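Local coordinates for monosaccharide ABC transporter substrate-binding protein, CUT2 family (Bradyrhizobium sp., PDB 4YHS) that probably binds a monosaccharide or related solute in the periplasm and delivers it to an ABC transporter in the inner membrane for uptake, at residues M167-G172 and M208-G213; K217-K222 and Q240-I245; V230-V235 and A255-G260. All coordinates share one frame; numbering follows the deposited sequence.

Contact 1 of 3, residues M167-G172 and M208-G213; sequences MGAETG and MDAVKG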
HETATM    1  N   MSE A 167       8.245   1.847   1.998  1.00 13.03           N
HETATM    2  CA  MSE A 167       8.276   0.914   0.875  1.00 16.23           C
HETATM    3  C   MSE A 167       9.583   0.983   0.076  1.00 14.75           C
HETATM    4  O   MSE A 167      10.161  -0.063  -0.280  1.00 13.47           O
HETATM    5  CB  MSE A 167       7.106   1.161  -0.071  1.00 13.24           C
HETATM    6  CG  MSE A 167       5.742   1.022   0.581  1.00 16.46           C
HETATM    7 SE   MSE A 167       5.305  -0.850   0.939  1.00 23.96          SE
HETATM    8  CE  MSE A 167       4.550  -1.244  -0.837  1.00 16.76           C
ATOM      9  N   GLY A 168      10.030   2.196  -0.269  1.00 15.61           N
ATOM     10  CA  GLY A 168      11.297   2.339  -0.970  1.00 17.38           C
ATOM     11  C   GLY A 168      12.487   1.876  -0.129  1.00 19.37           C
ATOM     12  O   GLY A 168      13.398   1.191  -0.602  1.00 16.27           O
ATOM     13  N   ALA A 169      12.478   2.257   1.146  1.00 16.42           N
ATOM     14  CA  ALA A 169      13.553   1.928   2.064  1.00 15.77           C
ATOM     15  C   ALA A 169      13.730   0.422   2.243  1.00 18.99           C
ATOM     16  O   ALA A 169      14.844  -0.078   2.221  1.00 17.77           O
ATOM     17  CB  ALA A 169      13.309   2.579   3.407  1.00 17.19           C
ATOM     18  N   GLU A 170      12.623  -0.300   2.388  1.00 16.35           N
ATOM     19  CA  GLU A 170      12.702  -1.734   2.597  1.00 15.81           C
ATOM     20  C   GLU A 170      13.241  -2.400   1.338  1.00 20.30           C
ATOM     21  O   GLU A 170      14.010  -3.390   1.402  1.00 19.20           O
ATOM     22  CB  GLU A 170      11.332  -2.288   3.004  1.00 21.07           C
ATOM     23  CG  GLU A 170      10.960  -1.923   4.437  1.00 17.78           C
ATOM     24  CD  GLU A 170      11.836  -2.644   5.462  1.00 32.13           C
ATOM     25  OE1 GLU A 170      12.427  -3.685   5.114  1.00 37.12           O
ATOM     26  OE2 GLU A 170      11.947  -2.160   6.603  1.00 30.61           O
ATOM     27  N   THR A 171      12.884  -1.840   0.188  1.00 14.91           N
ATOM     28  CA  THR A 171      13.333  -2.397  -1.084  1.00 12.73           C
ATOM     29  C   THR A 171      14.872  -2.209  -1.170  1.00 13.44           C
ATOM     30  O   THR A 171      15.630  -3.125  -1.555  1.00 18.64           O
ATOM     31  CB  THR A 171      12.642  -1.724  -2.274  1.00 17.34           C
ATOM     32  OG1 THR A 171      11.214  -1.853  -2.160  1.00 17.16           O
ATOM     33  CG2 THR A 171      13.097  -2.397  -3.569  1.00 18.15           C
ATOM     34  N   GLY A 172      15.314  -1.019  -0.819  1.00 22.87           N
ATOM     35  CA  GLY A 172      16.719  -0.683  -0.856  1.00 18.96           C
ATOM     36  C   GLY A 172      17.547  -1.498   0.134  1.00 22.60           C
ATOM     37  O   GLY A 172      18.629  -1.978  -0.199  1.00 19.58           O
HETATM   38  N   MSE A 208      17.062   5.526  -1.839  1.00 17.94           N
HETATM   39  CA  MSE A 208      18.403   6.089  -1.913  1.00 20.74           C
HETATM   40  C   MSE A 208      19.029   6.119  -0.526  1.00 21.36           C
HETATM   41  O   MSE A 208      20.221   5.841  -0.389  1.00 22.18           O
HETATM   42  CB  MSE A 208      18.394   7.498  -2.512  1.00 23.73           C
HETATM   43  CG  MSE A 208      17.976   7.580  -3.964  1.00 23.67           C
HETATM   44 SE   MSE A 208      19.060   6.440  -5.164  1.00 37.24          SE
HETATM   45  CE  MSE A 208      20.771   7.446  -5.183  1.00 31.24           C
ATOM     46  N   ASP A 209      18.236   6.461   0.493  1.00 21.23           N
ATOM     47  CA  ASP A 209      18.753   6.548   1.857  1.00 22.42           C
ATOM     48  C   ASP A 209      19.182   5.150   2.253  1.00 23.11           C
ATOM     49  O   ASP A 209      20.245   4.977   2.838  1.00 25.38           O
ATOM     50  CB  ASP A 209      17.727   7.078   2.868  1.00 21.94           C
ATOM     51  CG  ASP A 209      17.438   8.557   2.722  1.00 34.89           C
ATOM     52  OD1 ASP A 209      18.177   9.283   2.018  1.00 26.32           O
ATOM     53  OD2 ASP A 209      16.447   8.997   3.355  1.00 25.97           O
ATOM     54  N   ALA A 210      18.371   4.151   1.916  1.00 19.58           N
ATOM     55  CA  ALA A 210      18.634   2.791   2.389  1.00 21.51           C
ATOM     56  C   ALA A 210      19.846   2.110   1.739  1.00 22.73           C
ATOM     57  O   ALA A 210      20.478   1.275   2.386  1.00 25.62           O
ATOM     58  CB  ALA A 210      17.366   1.905   2.211  1.00 18.08           C
ATOM     59  N   VAL A 211      20.214   2.487   0.508  1.00 19.99           N
ATOM     60  CA  VAL A 211      21.355   1.855  -0.172  1.00 22.15           C
ATOM     61  C   VAL A 211      22.665   2.592   0.069  1.00 27.83           C
ATOM     62  O   VAL A 211      23.736   2.115  -0.294  1.00 29.77           O
ATOM     63  CB  VAL A 211      21.135   1.741  -1.701  1.00 21.05           C
ATOM     64  CG1 VAL A 211      19.896   0.884  -1.987  1.00 24.04           C
ATOM     65  CG2 VAL A 211      21.047   3.113  -2.364  1.00 20.52           C
ATOM     66  N   LYS A 212      22.577   3.747   0.703  1.00 30.27           N
ATOM     67  CA  LYS A 212      23.755   4.547   0.990  1.00 27.26           C
ATOM     68  C   LYS A 212      24.712   3.745   1.860  1.00 27.03           C
ATOM     69  O   LYS A 212      24.290   3.058   2.789  1.00 28.79           O
ATOM     70  CB  LYS A 212      23.328   5.847   1.671  1.00 26.45           C
ATOM     71  CG  LYS A 212      24.371   6.942   1.710  1.00 36.34           C
ATOM     72  CD  LYS A 212      23.751   8.374   1.837  1.00 68.92           C
ATOM     73  CE  LYS A 212      22.256   8.448   2.259  1.00 67.04           C
ATOM     74  NZ  LYS A 212      21.899   7.854   3.594  1.00 69.81           N
ATOM     75  N   GLY A 213      25.998   3.802   1.522  1.00 29.56           N
ATOM     76  CA  GLY A 213      27.020   3.122   2.294  1.00 40.94           C
ATOM     77  C   GLY A 213      27.166   1.640   1.986  1.00 44.10           C
ATOM     78  O   GLY A 213      27.798   0.917   2.755  1.00 49.61           O
TER

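Contact 2 of 3, residues K217-K222 and Q240-I245; sequences KVLEPK and QAAPNI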
ATOM      1  N   LYS A 217      25.627   0.762  -6.547  1.00 21.73           N
ATOM      2  CA  LYS A 217      25.653   2.019  -7.281  1.00 26.42           C
ATOM      3  C   LYS A 217      24.303   2.146  -7.997  1.00 22.61           C
ATOM      4  O   LYS A 217      23.919   1.258  -8.750  1.00 23.80           O
ATOM      5  CB  LYS A 217      26.824   2.047  -8.266  1.00 30.39           C
ATOM      6  CG  LYS A 217      26.730   3.145  -9.358  1.00 34.03           C
ATOM      7  CD  LYS A 217      26.740   4.562  -8.794  1.00 32.95           C
ATOM      8  CE  LYS A 217      26.381   5.598  -9.849  1.00 42.07           C
ATOM      9  NZ  LYS A 217      26.276   6.983  -9.275  1.00 46.49           N
ATOM     10  N   VAL A 218      23.594   3.244  -7.750  1.00 25.00           N
ATOM     11  CA  VAL A 218      22.331   3.493  -8.425  1.00 25.76           C
ATOM     12  C   VAL A 218      22.539   4.466  -9.586  1.00 27.27           C
ATOM     13  O   VAL A 218      23.137   5.545  -9.435  1.00 27.87           O
ATOM     14  CB  VAL A 218      21.282   4.045  -7.448  1.00 22.95           C
ATOM     15  CG1 VAL A 218      19.950   4.084  -8.090  1.00 19.90           C
ATOM     16  CG2 VAL A 218      21.206   3.196  -6.223  1.00 27.39           C
ATOM     17  N   LEU A 219      22.076   4.072 -10.768  1.00 26.23           N
ATOM     18  CA  LEU A 219      22.161   4.959 -11.924  1.00 25.47           C
ATOM     19  C   LEU A 219      21.241   6.131 -11.669  1.00 27.62           C
ATOM     20  O   LEU A 219      20.373   6.042 -10.809  1.00 22.96           O
ATOM     21  CB  LEU A 219      21.758   4.234 -13.200  1.00 25.56           C
ATOM     22  CG  LEU A 219      22.676   3.092 -13.628  1.00 27.68           C
ATOM     23  CD1 LEU A 219      22.112   2.377 -14.866  1.00 31.51           C
ATOM     24  CD2 LEU A 219      24.078   3.598 -13.887  1.00 35.70           C
ATOM     25  N   GLU A 220      21.417   7.222 -12.406  1.00 27.42           N
ATOM     26  CA  GLU A 220      20.504   8.337 -12.251  1.00 29.37           C
ATOM     27  C   GLU A 220      19.080   7.804 -12.481  1.00 20.96           C
ATOM     28  O   GLU A 220      18.855   6.982 -13.378  1.00 21.57           O
ATOM     29  CB  GLU A 220      20.838   9.485 -13.214  1.00 31.75           C
ATOM     30  CG  GLU A 220      22.218  10.129 -12.981  1.00 51.97           C
ATOM     31  CD  GLU A 220      22.330  10.940 -11.674  1.00 67.04           C
ATOM     32  OE1 GLU A 220      21.589  10.676 -10.698  1.00 59.13           O
ATOM     33  OE2 GLU A 220      23.180  11.856 -11.629  1.00 79.68           O
ATOM     34  N   PRO A 221      18.129   8.240 -11.651  1.00 22.07           N
ATOM     35  CA  PRO A 221      16.740   7.791 -11.777  1.00 25.41           C
ATOM     36  C   PRO A 221      16.133   8.135 -13.122  1.00 24.62           C
ATOM     37  O   PRO A 221      16.335   9.245 -13.639  1.00 22.06           O
ATOM     38  CB  PRO A 221      16.028   8.540 -10.649  1.00 23.48           C
ATOM     39  CG  PRO A 221      16.897   9.697 -10.344  1.00 28.79           C
ATOM     40  CD  PRO A 221      18.283   9.175 -10.518  1.00 26.99           C
ATOM     41  N   LYS A 222      15.386   7.178 -13.662  1.00 22.21           N
ATOM     42  CA  LYS A 222      14.663   7.343 -14.906  1.00 27.50           C
ATOM     43  C   LYS A 222      13.193   7.309 -14.567  1.00 23.25           C
ATOM     44  O   LYS A 222      12.631   6.248 -14.317  1.00 20.03           O
ATOM     45  CB  LYS A 222      15.037   6.244 -15.914  1.00 25.28           C
ATOM     46  CG  LYS A 222      16.448   6.347 -16.440  1.00 28.52           C
ATOM     47  CD  LYS A 222      16.601   7.527 -17.382  1.00 42.75           C
ATOM     48  CE  LYS A 222      18.065   7.935 -17.460  1.00 50.55           C
ATOM     49  NZ  LYS A 222      18.259   9.017 -18.418  1.00 52.96           N
ATOM     50  N   GLN A 240      20.685  -0.810 -22.817  1.00 30.43           N
ATOM     51  CA  GLN A 240      21.539  -0.481 -23.950  1.00 32.70           C
ATOM     52  C   GLN A 240      22.736   0.311 -23.454  1.00 33.71           C
ATOM     53  O   GLN A 240      23.857   0.057 -23.843  1.00 37.82           O
ATOM     54  CB  GLN A 240      20.782   0.331 -24.998  1.00 38.72           C
ATOM     55  CG  GLN A 240      19.972  -0.485 -25.967  1.00 53.97           C
ATOM     56  CD  GLN A 240      20.830  -1.418 -26.813  1.00 71.49           C
ATOM     57  OE1 GLN A 240      20.436  -2.550 -27.095  1.00 75.01           O
ATOM     58  NE2 GLN A 240      22.008  -0.945 -27.222  1.00 73.92           N
ATOM     59  N   ALA A 241      22.469   1.274 -22.573  1.00 29.41           N
ATOM     60  CA  ALA A 241      23.502   2.173 -22.073  1.00 35.22           C
ATOM     61  C   ALA A 241      24.470   1.513 -21.082  1.00 28.53           C
ATOM     62  O   ALA A 241      25.663   1.816 -21.088  1.00 29.03           O
ATOM     63  CB  ALA A 241      22.853   3.384 -21.426  1.00 45.06           C
ATOM     64  N   ALA A 242      23.954   0.606 -20.257  1.00 29.07           N
ATOM     65  CA  ALA A 242      24.727  -0.043 -19.198  1.00 29.29           C
ATOM     66  C   ALA A 242      24.567  -1.548 -19.294  1.00 29.44           C
ATOM     67  O   ALA A 242      23.776  -2.153 -18.546  1.00 29.68           O
ATOM     68  CB  ALA A 242      24.267   0.438 -17.824  1.00 28.00           C
ATOM     69  N   PRO A 243      25.304  -2.167 -20.212  1.00 25.99           N
ATOM     70  CA  PRO A 243      25.087  -3.594 -20.471  1.00 30.53           C
ATOM     71  C   PRO A 243      25.310  -4.465 -19.246  1.00 32.38           C
ATOM     72  O   PRO A 243      24.797  -5.578 -19.214  1.00 33.73           O
ATOM     73  CB  PRO A 243      26.111  -3.916 -21.570  1.00 30.98           C
ATOM     74  CG  PRO A 243      27.064  -2.779 -21.572  1.00 34.24           C
ATOM     75  CD  PRO A 243      26.328  -1.589 -21.098  1.00 31.58           C
ATOM     76  N   ASN A 244      26.027  -3.956 -18.245  1.00 33.99           N
ATOM     77  CA  ASN A 244      26.340  -4.735 -17.053  1.00 27.35           C
ATOM     78  C   ASN A 244      25.450  -4.463 -15.847  1.00 27.65           C
ATOM     79  O   ASN A 244      25.780  -4.893 -14.731  1.00 25.42           O
ATOM     80  CB  ASN A 244      27.793  -4.494 -16.674  1.00 32.27           C
ATOM     81  CG  ASN A 244      28.377  -5.623 -15.865  1.00 55.98           C
ATOM     82  OD1 ASN A 244      28.757  -5.441 -14.707  1.00 58.57           O
ATOM     83  ND2 ASN A 244      28.447  -6.804 -16.469  1.00 66.21           N
ATOM     84  N   ILE A 245      24.315  -3.783 -16.058  1.00 21.53           N
ATOM     85  CA  ILE A 245      23.348  -3.568 -14.982  1.00 24.13           C
ATOM     86  C   ILE A 245      23.094  -4.912 -14.329  1.00 26.61           C
ATOM     87  O   ILE A 245      22.965  -5.907 -15.036  1.00 21.69           O
ATOM     88  CB  ILE A 245      22.015  -2.986 -15.484  1.00 27.61           C
ATOM     89  CG1 ILE A 245      22.154  -1.505 -15.800  1.00 35.96           C
ATOM     90  CG2 ILE A 245      20.935  -3.089 -14.417  1.00 30.25           C
ATOM     91  CD1 ILE A 245      20.931  -0.932 -16.510  1.00 34.07           C
TER

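Contact 3 of 3, residues V230-V235 and A255-G260; sequences VQAKLV and AEAAQG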
ATOM      1  N   VAL A 230       5.895   2.909 -21.745  1.00 33.83           N
ATOM      2  CA  VAL A 230       6.777   3.947 -21.233  1.00 26.81           C
ATOM      3  C   VAL A 230       7.898   3.336 -20.385  1.00 19.68           C
ATOM      4  O   VAL A 230       9.074   3.612 -20.610  1.00 23.32           O
ATOM      5  CB  VAL A 230       5.979   4.973 -20.398  1.00 32.84           C
ATOM      6  CG1 VAL A 230       6.909   5.885 -19.615  1.00 31.08           C
ATOM      7  CG2 VAL A 230       5.060   5.800 -21.302  1.00 36.41           C
ATOM      8  N   GLN A 231       7.526   2.510 -19.421  1.00 20.24           N
ATOM      9  CA  GLN A 231       8.506   1.874 -18.515  1.00 22.22           C
ATOM     10  C   GLN A 231       9.378   0.834 -19.235  1.00 19.49           C
ATOM     11  O   GLN A 231      10.587   0.737 -18.985  1.00 20.22           O
ATOM     12  CB  GLN A 231       7.805   1.228 -17.326  1.00 18.51           C
ATOM     13  CG  GLN A 231       7.116   2.199 -16.324  1.00 21.81           C
ATOM     14  CD  GLN A 231       8.059   3.203 -15.695  1.00 23.05           C
ATOM     15  OE1 GLN A 231       9.140   2.848 -15.276  1.00 18.65           O
ATOM     16  NE2 GLN A 231       7.641   4.466 -15.622  1.00 24.07           N
ATOM     17  N   ALA A 232       8.792   0.061 -20.139  1.00 20.97           N
ATOM     18  CA  ALA A 232       9.605  -0.855 -20.946  1.00 30.24           C
ATOM     19  C   ALA A 232      10.684  -0.123 -21.757  1.00 29.81           C
ATOM     20  O   ALA A 232      11.840  -0.567 -21.804  1.00 27.78           O
ATOM     21  CB  ALA A 232       8.717  -1.677 -21.862  1.00 29.66           C
ATOM     22  N   LYS A 233      10.322   1.002 -22.385  1.00 23.76           N
ATOM     23  CA  LYS A 233      11.261   1.789 -23.172  1.00 23.03           C
ATOM     24  C   LYS A 233      12.382   2.331 -22.278  1.00 22.28           C
ATOM     25  O   LYS A 233      13.539   2.273 -22.658  1.00 21.53           O
ATOM     26  CB  LYS A 233      10.512   2.922 -23.902  1.00 27.41           C
ATOM     27  CG  LYS A 233      11.389   3.954 -24.621  1.00 37.62           C
ATOM     28  CD  LYS A 233      12.185   3.376 -25.761  1.00 50.65           C
ATOM     29  CE  LYS A 233      12.889   4.494 -26.533  1.00 49.97           C
ATOM     30  NZ  LYS A 233      13.999   3.958 -27.364  1.00 50.18           N
ATOM     31  N   LEU A 234      12.053   2.797 -21.077  1.00 25.36           N
ATOM     32  CA  LEU A 234      13.090   3.223 -20.136  1.00 20.59           C
ATOM     33  C   LEU A 234      14.072   2.076 -19.810  1.00 20.33           C
ATOM     34  O   LEU A 234      15.291   2.266 -19.795  1.00 23.86           O
ATOM     35  CB  LEU A 234      12.461   3.751 -18.843  1.00 18.14           C
ATOM     36  CG  LEU A 234      11.576   4.994 -18.981  1.00 18.88           C
ATOM     37  CD1 LEU A 234      10.819   5.277 -17.670  1.00 20.75           C
ATOM     38  CD2 LEU A 234      12.360   6.204 -19.466  1.00 29.12           C
ATOM     39  N   VAL A 235      13.540   0.898 -19.520  1.00 20.86           N
ATOM     40  CA  VAL A 235      14.403  -0.233 -19.167  1.00 17.76           C
ATOM     41  C   VAL A 235      15.248  -0.635 -20.378  1.00 23.99           C
ATOM     42  O   VAL A 235      16.460  -0.867 -20.249  1.00 23.35           O
ATOM     43  CB  VAL A 235      13.591  -1.429 -18.647  1.00 21.27           C
ATOM     44  CG1 VAL A 235      14.496  -2.650 -18.455  1.00 21.12           C
ATOM     45  CG2 VAL A 235      12.924  -1.098 -17.346  1.00 24.73           C
ATOM     46  N   ALA A 255       8.735  -3.580 -13.264  1.00 14.55           N
ATOM     47  CA  ALA A 255       9.186  -4.973 -13.025  1.00 12.72           C
ATOM     48  C   ALA A 255       8.386  -5.938 -13.887  1.00 14.56           C
ATOM     49  O   ALA A 255       8.961  -6.850 -14.478  1.00 14.98           O
ATOM     50  CB  ALA A 255       9.036  -5.332 -11.592  1.00 16.36           C
ATOM     51  N   GLU A 256       7.070  -5.745 -13.965  1.00 17.18           N
ATOM     52  CA  GLU A 256       6.265  -6.639 -14.803  1.00 18.06           C
ATOM     53  C   GLU A 256       6.640  -6.531 -16.269  1.00 21.92           C
ATOM     54  O   GLU A 256       6.798  -7.550 -16.946  1.00 21.09           O
ATOM     55  CB  GLU A 256       4.778  -6.371 -14.628  1.00 18.42           C
ATOM     56  CG  GLU A 256       4.278  -6.608 -13.224  1.00 24.67           C
ATOM     57  CD  GLU A 256       2.794  -6.259 -13.070  1.00 33.55           C
ATOM     58  OE1 GLU A 256       2.429  -5.501 -12.136  1.00 28.44           O
ATOM     59  OE2 GLU A 256       2.009  -6.758 -13.895  1.00 33.76           O
ATOM     60  N   ALA A 257       6.815  -5.304 -16.768  1.00 18.16           N
ATOM     61  CA  ALA A 257       7.151  -5.115 -18.174  1.00 16.76           C
ATOM     62  C   ALA A 257       8.571  -5.614 -18.483  1.00 23.41           C
ATOM     63  O   ALA A 257       8.824  -6.105 -19.587  1.00 23.01           O
ATOM     64  CB  ALA A 257       6.979  -3.620 -18.578  1.00 19.42           C
ATOM     65  N   ALA A 258       9.475  -5.551 -17.500  1.00 18.73           N
ATOM     66  CA  ALA A 258      10.882  -5.922 -17.705  1.00 18.85           C
ATOM     67  C   ALA A 258      11.060  -7.432 -17.907  1.00 21.03           C
ATOM     68  O   ALA A 258      12.033  -7.876 -18.526  1.00 18.82           O
ATOM     69  CB  ALA A 258      11.731  -5.441 -16.517  1.00 17.88           C
ATOM     70  N   GLN A 259      10.108  -8.227 -17.425  1.00 18.69           N
ATOM     71  CA  GLN A 259      10.246  -9.693 -17.520  1.00 18.32           C
ATOM     72  C   GLN A 259      10.424 -10.134 -18.970  1.00 18.92           C
ATOM     73  O   GLN A 259      11.291 -10.977 -19.308  1.00 20.72           O
ATOM     74  CB  GLN A 259       9.031 -10.375 -16.912  1.00 17.17           C
ATOM     75  CG  GLN A 259       8.766 -10.110 -15.461  1.00 17.23           C
ATOM     76  CD  GLN A 259       7.466 -10.750 -15.042  1.00 19.35           C
ATOM     77  OE1 GLN A 259       7.447 -11.772 -14.346  1.00 20.70           O
ATOM     78  NE2 GLN A 259       6.366 -10.169 -15.494  1.00 16.75           N
ATOM     79  N   GLY A 260       9.610  -9.555 -19.852  1.00 22.65           N
ATOM     80  CA  GLY A 260       9.634  -9.924 -21.262  1.00 28.13           C
ATOM     81  C   GLY A 260      10.883  -9.451 -21.968  1.00 17.59           C
ATOM     82  O   GLY A 260      11.451 -10.140 -22.843  1.00 18.92           O
TER

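Contact 1 of 3, residues M167-G172 and M208-G213
Val211 and Ala210, near the C-terminal end of helix 198-211, pack against Gly172 and Ala169 of helix 164-178. From its CB, Val211 sends its two methyls different ways. CG1 is swung anti to the carbonyl carbon (chi1 -61°), which lays it on the backbone of Gly172, 3.6 Å from Gly172 O and 3.7 Å from Gly172 CA. CG2 serves the other side of the residue: it packs on CG2 of Val218, so one valine joins the neighbouring helix to the edge strand 216-218, where Ile216 also touches it.

One residue earlier, the single methyl of Ala210 points toward helix 164-178. Its CB comes to 3.2 Å from Ala169 O and lies 4.3 Å from Ala169 CB, so it meets the helix backbone more than any side chain. Ala169 O is also the acceptor for the hydroxyl of Ser173, one turn on. With no side chain on Gly172 and only methyls on the two alanines, the backbones come close: the CA atoms of Gly172 and Ala210 are 5.1 Å apart. No hydrogen bond joins the two segments, but just beside them Asp209 OD2 is bonded to the hydroxyl of Tyr165.

Within helix 164-178, the hydroxyl of Thr171 folds back onto the preceding turn, OG1 lying 2.8 Å from Met167 O, while Thr171 N reaches that oxygen from the opposite face of the carbonyl plane. Two helices side by side on one face of a parallel sheet are part of the α/β lobe of a type I periplasmic binding protein; here helix 198-211 is the connection of the β-α-β unit running from strand 186-191 to strand 216-218.

Contact 2 of 3, residues K217-K222 and Q240-I245
Leu219 lays one methyl, CD1, over the ends of Ile245 and Ala242 within a β-α-β crossover that runs from strand 216-218 through helix 228-241 to strand 247-250, in the parallel sheet of the Rossmann-like lobe. The leucine sits just past its strand, yet its backbone still bonds to Val188 of the neighbouring strand 186-191, and its side chain also rests on Val187. Ile245 and Ala242 lie across from it in the turn that follows helix 228-241.

CD1 of Leu219 is the atom that does the touching. It lies 3.9 Å from Ile245 CD1 and 4.0 Å from Ile245 CG1, so it covers the outer part of the isoleucine, and it stands 4.1 Å from Ala242 CB. The two long side chains run at a slant to each other. Ile245 gets there because its chain is stretched out, with CD1 anti to CA (chi2 171°), which brings the terminal methyl up to the leucine, though the CB is not aimed at it.

No polar bond crosses this small apolar patch, which is only partly buried. Ala242 and Ile245 are placed by the backbone: Ala242 is the first residue to leave the helical conformation, and a type I turn runs from it through Pro243 and Asn244, closed by Ile245 N donating to Ala242 O at 3.0 Å.

Contact 3 of 3, residues V230-V235 and A255-G260
Ala257 and Ala258 carry this contact for helix 252-264, meeting Ala232 and Val235 of helix 228-241. Along the second helix, Ala255 comes first; it points away from the other helix and packs on Ala275 of strand 272-275. Glu256 follows, its carboxylate bonded through OE1 to the hydroxyl of Thr279. Ala257 then points at the other helix: its CB stops 4.2 Å from Ala232 CB, methyl to methyl, and the CA atoms of this pair are 5.6 Å apart. Ala258 CB is the next to touch, 4.4 Å from Val235 CG1; that methyl stands anti to the valine's backbone N (chi1 173°). Gln259 turns back on its own helix, NE2 donating to Glu256 O at 3.0 Å, nearly straight at 170° and in the carbonyl plane on a lone pair.

The packing between the segments is purely apolar, while OE1 of Gln231 accepts from the hydroxyl of Thr254, the residue before 255-260. The two helices lie side by side against the parallel sheet: Gln231, Leu234 and Val235 rest on Phe191 of strand 186-191, Ala258 packs on Leu273 of strand 272-275, and Leu261, one turn on, touches Ala232 and Val235.

Going from the N terminus, contact 1 comes first, helix 198-211 returning to helix 164-178 after strand 186-191 has been laid down between them. It is complete before the other two begin, and it hands over directly through strand 216-218, where Met208 SE packs on Val218. Contacts 2 and 3 then cross: 217-222 opens, 230-235 follows, 240-245 closes contact 2 and 255-260 closes contact 3. Both use helix 228-241, contact 2 just beyond its C-terminal end and contact 3 along its body. Contact 1 joins the helix pair on one face of the parallel sheet, contact 3 the pair on the opposite face, and contact 2 ties the edge strand's end to the turn after helix 228-241.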